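Local coordinates for dihydroorotase (Saccharomyces cerevisiae S288C, PDB 6L0A), which catalyses the reversible, zinc-dependent interconversion of N-carbamoyl-L-aspartate and (S)-dihydroorotate, the third step of de novo pyrimidine biosynthesis, at residues M72-L80 with T106-P114; D323-I334 with G352-P363. All blocks are in the same frame, centred on the assembly; numbering follows the deposited sequence.

Contact 1 of 2, residues M72-L80 with T106-P114; sequences MSFYLSKDL and TNSAAGVDP. With LMR ((2S)-2-hydroxybutanedioic acid), chain M.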
loop_
_atom_site.group_PDB
_atom_site.type_symbol
_atom_site.label_atom_id
_atom_site.label_comp_id
_atom_site.label_asym_id
_atom_site.label_seq_id
_atom_site.Cartn_x
_atom_site.Cartn_y
_atom_site.Cartn_z
ATOM N N MET C 72 -32.023 5.602 -1.644
ATOM C CA MET C 72 -31.220 6.554 -2.400
ATOM C C MET C 72 -30.612 7.605 -1.478
ATOM O O MET C 72 -31.070 7.804 -0.350
ATOM C CB MET C 72 -32.064 7.234 -3.477
ATOM C CG MET C 72 -32.829 6.256 -4.384
ATOM S SD MET C 72 -31.768 5.121 -5.324
ATOM C CE MET C 72 -30.879 6.254 -6.394
ATOM N N SER C 73 -29.584 8.296 -1.979
ATOM C CA SER C 73 -28.911 9.313 -1.186
ATOM C C SER C 73 -28.539 10.521 -2.040
ATOM O O SER C 73 -28.423 10.451 -3.267
ATOM C CB SER C 73 -27.624 8.773 -0.533
ATOM O OG SER C 73 -26.726 8.325 -1.543
ATOM N N PHE C 74 -28.356 11.641 -1.347
ATOM C CA PHE C 74 -27.683 12.812 -1.881
ATOM C C PHE C 74 -26.207 12.799 -1.483
ATOM O O PHE C 74 -25.814 12.238 -0.458
ATOM C CB PHE C 74 -28.314 14.109 -1.346
ATOM C CG PHE C 74 -29.561 14.552 -2.077
ATOM C CD1 PHE C 74 -29.788 14.194 -3.401
ATOM C CD2 PHE C 74 -30.478 15.371 -1.440
ATOM C CE1 PHE C 74 -30.934 14.634 -4.072
ATOM C CE2 PHE C 74 -31.624 15.808 -2.087
ATOM C CZ PHE C 74 -31.855 15.445 -3.405
ATOM N N TYR C 75 -25.402 13.467 -2.297
ATOM C CA TYR C 75 -23.992 13.723 -2.020
ATOM C C TYR C 75 -23.875 15.045 -1.269
ATOM O O TYR C 75 -24.475 16.044 -1.676
ATOM C CB TYR C 75 -23.279 13.771 -3.366
ATOM C CG TYR C 75 -21.790 13.965 -3.459
ATOM C CD1 TYR C 75 -21.208 15.213 -3.246
ATOM C CD2 TYR C 75 -20.974 12.918 -3.872
ATOM C CE1 TYR C 75 -19.835 15.391 -3.404
ATOM C CE2 TYR C 75 -19.609 13.087 -4.035
ATOM C CZ TYR C 75 -19.048 14.319 -3.795
ATOM O OH TYR C 75 -17.692 14.480 -3.966
ATOM N N LEU C 76 -23.125 15.061 -0.168
ATOM C CA LEU C 76 -23.027 16.288 0.631
ATOM C C LEU C 76 -22.143 17.290 -0.108
ATOM O O LEU C 76 -20.915 17.170 -0.119
ATOM C CB LEU C 76 -22.492 15.990 2.029
ATOM C CG LEU C 76 -22.545 17.173 3.025
ATOM C CD1 LEU C 76 -23.977 17.567 3.289
ATOM C CD2 LEU C 76 -21.862 16.840 4.349
ATOM N N SER C 77 -22.756 18.295 -0.726
ATOM C CA SER C 77 -22.000 19.201 -1.584
ATOM C C SER C 77 -22.317 20.650 -1.254
ATOM O O SER C 77 -23.286 20.958 -0.557
ATOM C CB SER C 77 -22.263 18.941 -3.076
ATOM O OG SER C 77 -23.338 19.714 -3.570
ATOM N N LYS C 78 -21.452 21.528 -1.763
ATOM C CA LYS C 78 -21.657 22.966 -1.611
ATOM C C LYS C 78 -23.024 23.425 -2.090
ATOM O O LYS C 78 -23.545 24.413 -1.560
ATOM C CB LYS C 78 -20.587 23.712 -2.433
ATOM C CG LYS C 78 -19.176 23.653 -1.905
ATOM C CD LYS C 78 -18.265 24.382 -2.879
ATOM C CE LYS C 78 -17.382 23.401 -3.599
ATOM N NZ LYS C 78 -16.633 22.601 -2.599
ATOM N N ASP C 79 -23.621 22.701 -3.038
ATOM C CA ASP C 79 -24.850 23.127 -3.684
ATOM C C ASP C 79 -26.098 22.766 -2.889
ATOM O O ASP C 79 -27.163 23.344 -3.132
ATOM C CB ASP C 79 -24.926 22.513 -5.084
ATOM C CG ASP C 79 -23.732 22.894 -5.952
ATOM O OD1 ASP C 79 -23.179 24.000 -5.755
ATOM O OD2 ASP C 79 -23.325 22.080 -6.807
ATOM N N LEU C 80 -25.987 21.845 -1.935
ATOM C CA LEU C 80 -27.145 21.409 -1.166
ATOM C C LEU C 80 -27.690 22.542 -0.297
ATOM O O LEU C 80 -26.937 23.373 0.227
ATOM C CB LEU C 80 -26.759 20.216 -0.290
ATOM C CG LEU C 80 -27.251 18.826 -0.672
ATOM C CD1 LEU C 80 -26.999 18.540 -2.147
ATOM C CD2 LEU C 80 -26.552 17.791 0.204
ATOM N N THR C 106 -12.775 8.014 -4.695
ATOM C CA THR C 106 -13.363 8.152 -6.025
ATOM C C THR C 106 -14.424 9.243 -6.068
ATOM O O THR C 106 -15.355 9.259 -5.260
ATOM C CB THR C 106 -13.987 6.827 -6.452
ATOM O OG1 THR C 106 -13.011 5.785 -6.339
ATOM C CG2 THR C 106 -14.515 6.914 -7.883
ATOM N N ASN C 107 -14.308 10.130 -7.060
ATOM C CA ASN C 107 -15.303 11.180 -7.298
ATOM C C ASN C 107 -15.621 11.952 -6.022
ATOM O O ASN C 107 -16.783 12.234 -5.713
ATOM C CB ASN C 107 -16.574 10.596 -7.912
ATOM C CG ASN C 107 -16.348 10.092 -9.318
ATOM O OD1 ASN C 107 -15.329 10.414 -9.939
ATOM N ND2 ASN C 107 -17.293 9.294 -9.835
ATOM N N SER C 108 -14.575 12.293 -5.269
ATOM C CA SER C 108 -14.704 13.032 -4.027
ATOM C C SER C 108 -14.224 14.471 -4.164
ATOM O O SER C 108 -14.160 15.191 -3.165
ATOM C CB SER C 108 -13.922 12.331 -2.903
ATOM O OG SER C 108 -12.522 12.387 -3.141
ATOM N N ALA C 109 -13.871 14.907 -5.376
ATOM C CA ALA C 109 -13.263 16.228 -5.516
ATOM C C ALA C 109 -14.235 17.331 -5.118
ATOM O O ALA C 109 -13.809 18.400 -4.663
ATOM C CB ALA C 109 -12.763 16.430 -6.948
ATOM N N ALA C 110 -15.534 17.092 -5.275
ATOM C CA ALA C 110 -16.577 18.021 -4.864
ATOM C C ALA C 110 -16.953 17.887 -3.383
ATOM O O ALA C 110 -17.927 18.508 -2.951
ATOM C CB ALA C 110 -17.819 17.817 -5.740
ATOM N N GLY C 111 -16.218 17.091 -2.599
ATOM C CA GLY C 111 -16.568 16.830 -1.216
ATOM C C GLY C 111 -16.181 17.929 -0.241
ATOM O O GLY C 111 -15.910 19.069 -0.624
ATOM N N VAL C 112 -16.135 17.570 1.045
ATOM C CA VAL C 112 -16.057 18.552 2.121
ATOM C C VAL C 112 -14.669 18.559 2.763
ATOM O O VAL C 112 -13.848 17.664 2.560
ATOM C CB VAL C 112 -17.129 18.319 3.204
ATOM C CG1 VAL C 112 -18.490 18.111 2.577
ATOM C CG2 VAL C 112 -16.725 17.144 4.081
ATOM N N ASP C 113 -14.427 19.594 3.568
ATOM C CA ASP C 113 -13.303 19.633 4.492
ATOM C C ASP C 113 -13.817 19.235 5.868
ATOM O O ASP C 113 -14.515 20.036 6.507
ATOM C CB ASP C 113 -12.687 21.032 4.533
ATOM C CG ASP C 113 -11.601 21.177 5.595
ATOM O OD1 ASP C 113 -11.152 20.154 6.165
ATOM O OD2 ASP C 113 -11.179 22.330 5.847
ATOM N N PRO C 114 -13.515 18.029 6.365
ATOM C CA PRO C 114 -14.061 17.606 7.665
ATOM C C PRO C 114 -13.475 18.346 8.854
ATOM O O PRO C 114 -13.846 18.035 9.995
ATOM C CB PRO C 114 -13.705 16.114 7.726
ATOM C CG PRO C 114 -12.500 15.986 6.854
ATOM C CD PRO C 114 -12.659 16.997 5.755
HETATM C C1 LMR M . -15.042 4.635 -1.691
HETATM O O1A LMR M . -16.031 4.187 -1.052
HETATM O O1B LMR M . -14.164 5.224 -1.026
HETATM C C2 LMR M . -14.888 4.494 -3.224
HETATM O O2 LMR M . -13.774 3.743 -3.665
HETATM C C3 LMR M . -16.016 3.695 -3.786
HETATM C C4 LMR M . -15.993 4.184 -5.215
HETATM O O4A LMR M . -15.034 3.917 -6.019
HETATM O O4B LMR M . -16.977 4.875 -5.510
HETATM O O HOH W 1 -18.922 19.550 -0.416
HETATM O O HOH W 2 -14.605 20.324 -2.652
HETATM O O HOH W 3 -19.538 20.590 -4.033
HETATM O O HOH W 4 -17.322 21.809 0.697
#
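Tyr75 and the 106-114 loop form a buried loop-to-loop contact beside the active site, where the connection that follows strand 69-71 meets the one that leads into helix 121-130. With CG trans to the backbone N (chi1 -178°), the phenol extends to the second loop, and its OH donates to Asn107 O over 3.0 Å, tilted 19° from that carbonyl's plane. The ring meets this loop with its edge: the backbone carbonyl carbon of Ala110 lies in the ring plane, and the methyl CB of Ala110 touches Tyr75 CE1 at 3.9 Å. Both loops belong to the amidohydrolase TIM-barrel region, and Thr106, next to the gripped carbonyl, donates from OG1 to malate O4A at 2.8 Å. A phenylalanine in place of Tyr75 would probably leave Asn107 O without this donor. Farther along, Leu76 CD2 packs on Val112 CG1 at 4.0 Å, and Leu76 also rests on Ile123 and Phe124 of helix 121-130. Water molecules fill out the polar links: one donates to both Leu76 O and Ala110 O, while another accepts from Lys78 NZ and donates to Gly111 O at 2.7 Å.

Contact 2 of 2, residues D323-I334 with G352-P363; sequences DKAILFKKEQVI and GDKLSWSVRWEP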
loop_
_atom_site.group_PDB
_atom_site.type_symbol
_atom_site.label_atom_id
_atom_site.label_comp_id
_atom_site.label_asym_id
_atom_site.label_seq_id
_atom_site.Cartn_x
_atom_site.Cartn_y
_atom_site.Cartn_z
ATOM N N ASP C 323 -39.226 -11.839 -1.818
ATOM C CA ASP C 323 -38.370 -13.019 -1.930
ATOM C C ASP C 323 -37.330 -13.033 -0.819
ATOM O O ASP C 323 -36.800 -11.991 -0.424
ATOM C CB ASP C 323 -37.659 -13.058 -3.285
ATOM C CG ASP C 323 -38.598 -13.281 -4.441
ATOM O OD1 ASP C 323 -39.791 -13.562 -4.202
ATOM O OD2 ASP C 323 -38.139 -13.165 -5.598
ATOM N N LYS C 324 -37.034 -14.224 -0.318
ATOM C CA LYS C 324 -36.112 -14.401 0.791
ATOM C C LYS C 324 -34.801 -14.962 0.267
ATOM O O LYS C 324 -34.796 -15.804 -0.633
ATOM C CB LYS C 324 -36.690 -15.343 1.847
ATOM C CG LYS C 324 -37.835 -14.750 2.660
ATOM C CD LYS C 324 -38.804 -15.832 3.131
ATOM C CE LYS C 324 -39.138 -16.814 2.016
ATOM N NZ LYS C 324 -40.195 -17.798 2.413
ATOM N N ALA C 325 -33.690 -14.492 0.821
ATOM C CA ALA C 325 -32.381 -14.962 0.389
ATOM C C ALA C 325 -32.025 -16.208 1.191
ATOM O O ALA C 325 -31.962 -16.166 2.424
ATOM C CB ALA C 325 -31.323 -13.865 0.547
ATOM N N ILE C 326 -31.803 -17.316 0.495
ATOM C CA ILE C 326 -31.498 -18.597 1.128
ATOM C C ILE C 326 -30.027 -18.908 0.888
ATOM O O ILE C 326 -29.597 -19.086 -0.259
ATOM C CB ILE C 326 -32.393 -19.726 0.591
ATOM C CG1 ILE C 326 -33.874 -19.332 0.691
ATOM C CG2 ILE C 326 -32.116 -21.020 1.344
ATOM C CD1 ILE C 326 -34.353 -19.099 2.108
ATOM N N LEU C 327 -29.257 -18.970 1.963
ATOM C CA LEU C 327 -27.868 -19.391 1.868
ATOM C C LEU C 327 -27.812 -20.912 1.946
ATOM O O LEU C 327 -28.358 -21.503 2.882
ATOM C CB LEU C 327 -27.050 -18.767 2.993
ATOM C CG LEU C 327 -25.532 -18.758 2.847
ATOM C CD1 LEU C 327 -25.087 -17.581 1.991
ATOM C CD2 LEU C 327 -24.916 -18.696 4.223
ATOM N N PHE C 328 -27.166 -21.549 0.971
ATOM C CA PHE C 328 -27.054 -23.004 1.000
ATOM C C PHE C 328 -25.622 -23.444 0.730
ATOM O O PHE C 328 -24.911 -22.829 -0.073
ATOM C CB PHE C 328 -28.032 -23.676 0.014
ATOM C CG PHE C 328 -27.799 -23.338 -1.433
ATOM C CD1 PHE C 328 -28.162 -22.103 -1.943
ATOM C CD2 PHE C 328 -27.261 -24.277 -2.295
ATOM C CE1 PHE C 328 -27.965 -21.801 -3.280
ATOM C CE2 PHE C 328 -27.062 -23.975 -3.630
ATOM C CZ PHE C 328 -27.416 -22.740 -4.122
ATOM N N LYS C 329 -25.220 -24.525 1.408
ATOM C CA LYS C 329 -23.822 -24.945 1.536
ATOM C C LYS C 329 -23.377 -25.713 0.288
ATOM O O LYS C 329 -23.105 -26.917 0.309
ATOM C CB LYS C 329 -23.654 -25.775 2.804
ATOM C CG LYS C 329 -22.225 -26.203 3.160
ATOM C CD LYS C 329 -21.384 -25.051 3.678
ATOM C CE LYS C 329 -20.043 -25.547 4.229
ATOM N NZ LYS C 329 -20.136 -26.031 5.634
ATOM N N LYS C 330 -23.313 -24.987 -0.826
ATOM C CA LYS C 330 -22.776 -25.499 -2.083
ATOM C C LYS C 330 -21.496 -24.729 -2.392
ATOM O O LYS C 330 -21.539 -23.529 -2.685
ATOM C CB LYS C 330 -23.783 -25.365 -3.222
ATOM C CG LYS C 330 -23.168 -25.532 -4.610
ATOM C CD LYS C 330 -23.055 -26.996 -5.021
ATOM C CE LYS C 330 -22.061 -27.185 -6.168
ATOM N NZ LYS C 330 -20.739 -27.700 -5.694
ATOM N N GLU C 331 -20.365 -25.423 -2.314
ATOM C CA GLU C 331 -19.073 -24.819 -2.614
ATOM C C GLU C 331 -19.036 -24.301 -4.051
ATOM O O GLU C 331 -19.604 -24.911 -4.962
ATOM C CB GLU C 331 -17.977 -25.860 -2.375
ATOM C CG GLU C 331 -16.558 -25.416 -2.624
ATOM C CD GLU C 331 -15.583 -26.567 -2.465
ATOM O OE1 GLU C 331 -15.158 -26.825 -1.318
ATOM O OE2 GLU C 331 -15.260 -27.226 -3.481
ATOM N N GLN C 332 -18.385 -23.152 -4.253
ATOM C CA GLN C 332 -18.282 -22.556 -5.578
ATOM C C GLN C 332 -16.955 -21.821 -5.707
ATOM O O GLN C 332 -16.283 -21.529 -4.714
ATOM C CB GLN C 332 -19.438 -21.594 -5.863
ATOM C CG GLN C 332 -19.499 -20.420 -4.895
ATOM C CD GLN C 332 -20.605 -19.440 -5.234
ATOM O OE1 GLN C 332 -20.781 -19.059 -6.393
ATOM N NE2 GLN C 332 -21.364 -19.033 -4.217
ATOM N N VAL C 333 -16.594 -21.514 -6.950
ATOM C CA VAL C 333 -15.301 -20.927 -7.280
ATOM C C VAL C 333 -15.555 -19.564 -7.901
ATOM O O VAL C 333 -16.252 -19.458 -8.919
ATOM C CB VAL C 333 -14.489 -21.823 -8.229
ATOM C CG1 VAL C 333 -13.336 -21.040 -8.854
ATOM C CG2 VAL C 333 -13.966 -23.049 -7.483
ATOM N N ILE C 334 -15.003 -18.525 -7.283
ATOM C CA ILE C 334 -15.145 -17.168 -7.823
ATOM C C ILE C 334 -14.427 -17.090 -9.164
ATOM O O ILE C 334 -13.266 -17.521 -9.263
ATOM C CB ILE C 334 -14.577 -16.142 -6.837
ATOM C CG1 ILE C 334 -15.303 -16.234 -5.493
ATOM C CG2 ILE C 334 -14.674 -14.736 -7.410
ATOM C CD1 ILE C 334 -14.512 -15.662 -4.334
ATOM N N GLY C 352 -10.893 -16.379 -8.191
ATOM C CA GLY C 352 -10.290 -17.692 -8.225
ATOM C C GLY C 352 -10.408 -18.493 -6.950
ATOM O O GLY C 352 -10.094 -19.691 -6.965
ATOM N N ASP C 353 -10.854 -17.886 -5.849
ATOM C CA ASP C 353 -10.894 -18.588 -4.576
ATOM C C ASP C 353 -12.153 -19.444 -4.458
ATOM O O ASP C 353 -13.095 -19.334 -5.246
ATOM C CB ASP C 353 -10.842 -17.606 -3.410
ATOM C CG ASP C 353 -9.482 -16.965 -3.246
ATOM O OD1 ASP C 353 -8.548 -17.340 -3.990
ATOM O OD2 ASP C 353 -9.353 -16.089 -2.365
ATOM N N LYS C 354 -12.157 -20.291 -3.430
ATOM C CA LYS C 354 -13.313 -21.103 -3.071
ATOM C C LYS C 354 -14.165 -20.392 -2.031
ATOM O O LYS C 354 -13.641 -19.725 -1.135
ATOM C CB LYS C 354 -12.870 -22.452 -2.501
ATOM C CG LYS C 354 -12.599 -23.535 -3.517
ATOM C CD LYS C 354 -12.231 -24.831 -2.806
ATOM C CE LYS C 354 -10.921 -25.397 -3.329
ATOM N NZ LYS C 354 -9.747 -24.605 -2.863
ATOM N N LEU C 355 -15.483 -20.558 -2.149
ATOM C CA LEU C 355 -16.446 -20.121 -1.145
ATOM C C LEU C 355 -17.293 -21.320 -0.742
ATOM O O LEU C 355 -17.743 -22.077 -1.605
ATOM C CB LEU C 355 -17.335 -18.991 -1.680
ATOM C CG LEU C 355 -16.661 -17.638 -1.935
ATOM C CD1 LEU C 355 -17.664 -16.642 -2.473
ATOM C CD2 LEU C 355 -16.046 -17.132 -0.651
ATOM N N SER C 356 -17.504 -21.494 0.564
ATOM C CA SER C 356 -18.223 -22.666 1.059
ATOM C C SER C 356 -19.729 -22.591 0.824
ATOM O O SER C 356 -20.401 -23.629 0.867
ATOM C CB SER C 356 -17.958 -22.854 2.558
ATOM O OG SER C 356 -16.666 -23.390 2.799
ATOM N N TRP C 357 -20.273 -21.400 0.579
ATOM C CA TRP C 357 -21.711 -21.198 0.491
ATOM C C TRP C 357 -22.107 -20.578 -0.841
ATOM O O TRP C 357 -21.308 -19.924 -1.515
ATOM C CB TRP C 357 -22.206 -20.298 1.619
ATOM C CG TRP C 357 -21.953 -20.842 2.964
ATOM C CD1 TRP C 357 -20.809 -20.728 3.688
ATOM C CD2 TRP C 357 -22.868 -21.592 3.764
ATOM N NE1 TRP C 357 -20.953 -21.355 4.899
ATOM C CE2 TRP C 357 -22.211 -21.896 4.970
ATOM C CE3 TRP C 357 -24.182 -22.036 3.577
ATOM C CZ2 TRP C 357 -22.821 -22.631 5.987
ATOM C CZ3 TRP C 357 -24.787 -22.761 4.590
ATOM C CH2 TRP C 357 -24.110 -23.048 5.779
ATOM N N SER C 358 -23.369 -20.790 -1.203
ATOM C CA SER C 358 -23.996 -20.181 -2.366
ATOM C C SER C 358 -25.300 -19.542 -1.905
ATOM O O SER C 358 -25.745 -19.757 -0.776
ATOM C CB SER C 358 -24.250 -21.212 -3.478
ATOM O OG SER C 358 -23.085 -21.986 -3.733
ATOM N N VAL C 359 -25.921 -18.747 -2.772
ATOM C CA VAL C 359 -27.145 -18.040 -2.400
ATOM C C VAL C 359 -28.165 -18.171 -3.523
ATOM O O VAL C 359 -27.818 -18.111 -4.708
ATOM C CB VAL C 359 -26.876 -16.553 -2.051
ATOM C CG1 VAL C 359 -26.419 -15.770 -3.271
ATOM C CG2 VAL C 359 -28.118 -15.907 -1.425
ATOM N N ARG C 360 -29.423 -18.380 -3.138
ATOM C CA ARG C 360 -30.558 -18.422 -4.048
ATOM C C ARG C 360 -31.727 -17.708 -3.379
ATOM O O ARG C 360 -31.653 -17.318 -2.208
ATOM C CB ARG C 360 -30.931 -19.865 -4.412
ATOM C CG ARG C 360 -31.490 -20.661 -3.243
ATOM C CD ARG C 360 -32.172 -21.947 -3.713
ATOM N NE ARG C 360 -33.049 -22.495 -2.681
ATOM C CZ ARG C 360 -32.667 -23.399 -1.786
ATOM N NH1 ARG C 360 -31.425 -23.862 -1.804
ATOM N NH2 ARG C 360 -33.521 -23.842 -0.871
ATOM N N TRP C 361 -32.826 -17.566 -4.119
ATOM C CA TRP C 361 -33.985 -16.796 -3.685
ATOM C C TRP C 361 -35.224 -17.677 -3.600
ATOM O O TRP C 361 -35.457 -18.523 -4.470
ATOM C CB TRP C 361 -34.254 -15.641 -4.645
ATOM C CG TRP C 361 -33.179 -14.618 -4.600
ATOM C CD1 TRP C 361 -32.093 -14.538 -5.415
ATOM C CD2 TRP C 361 -33.072 -13.535 -3.675
ATOM N NE1 TRP C 361 -31.309 -13.468 -5.055
ATOM C CE2 TRP C 361 -31.887 -12.835 -3.987
ATOM C CE3 TRP C 361 -33.863 -13.089 -2.611
ATOM C CZ2 TRP C 361 -31.481 -11.704 -3.281
ATOM C CZ3 TRP C 361 -33.454 -11.972 -1.902
ATOM C CH2 TRP C 361 -32.271 -11.294 -2.240
ATOM N N GLU C 362 -36.027 -17.461 -2.557
ATOM C CA GLU C 362 -37.283 -18.182 -2.432
ATOM C C GLU C 362 -38.444 -17.227 -2.186
ATOM O O GLU C 362 -38.323 -16.280 -1.399
ATOM C CB GLU C 362 -37.209 -19.208 -1.301
ATOM C CG GLU C 362 -36.630 -20.527 -1.754
ATOM C CD GLU C 362 -37.052 -21.668 -0.860
ATOM O OE1 GLU C 362 -38.206 -21.641 -0.382
ATOM O OE2 GLU C 362 -36.230 -22.579 -0.632
ATOM N N PRO C 363 -39.581 -17.463 -2.834
ATOM C CA PRO C 363 -40.737 -16.586 -2.644
ATOM C C PRO C 363 -41.305 -16.676 -1.237
ATOM O O PRO C 363 -41.138 -17.668 -0.521
ATOM C CB PRO C 363 -41.752 -17.099 -3.674
ATOM C CG PRO C 363 -41.341 -18.499 -3.955
ATOM C CD PRO C 363 -39.839 -18.519 -3.828
HETATM O O HOH W 5 -23.960 -17.689 -4.868
#
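Strand 324-328 pairs antiparallel with 358-362 within a four-stranded antiparallel sheet, and after a one-residue shift of register a second ladder joins 332-333 to 354-355. Paired backbone bonds at Lys324-Glu362, Ile326-Arg360 and Phe328-Ser358 build the first ladder; Ile326 N reaches Arg360 O at 2.7 Å. On the face bearing Ala325, Leu327, Val359 and Trp361, the methyl of Ala325 sits over the six-membered ring of Trp361, its CB 4.0 Å from the centroid, in a CH-pi contact. At the register shift, Lys329 CD is centred over one face of Trp357, 3.6 Å from the centroid of its six-membered ring, while Leu327 CD2 packs against CE3 of the same indole. A bend at chi2 (73°) lays the lysine CD over the indole, and the chi4 bend then sets the direction of NZ, which ends in a salt bridge with Glu292. On the face of Ile326, Phe328 and Arg360, Ser358 CB covers one side of the Phe328 ring and Arg360 NH1 the opposite side, the guanidinium turned 50° from the ring. Ile326 CG2 lies over a guanidinium face, and Arg360 NH2 meets Glu362 OE2 in a salt bridge of 3.0 Å; Glu4 of strand 4-8 gives the same arginine a second carboxylate. Helix 283-293 backs the Leu327 side through Ala288. Where the ladders part, the amide of Gln332 bridges the break: NE2 donates to a lone pair of Trp357 O at 2.8 Å, with the acceptor only 4° out of the amide plane.

In the fold
From the N terminus, strand 4-8 is laid down first and later becomes the neighbour of strand 324-328. The chain then enters the barrel region, where contact 1 closes a loop of 25 intervening residues that includes helix 82-90, bringing the connection after strand 69-71 against the loop whose first residue, Thr106, binds the malate. Contact 2 opens only after contact 1 has closed, so the two are in series and neither nest nor cross. It closes over 17 residues holding the short strands 338-339 and 345-346, and joins the C-terminal strands to one another, with strand 324-328 also paired to strand 4-8. The centres of contact 1 and contact 2 are about 36 Å apart, on opposite sides of the chain's centre.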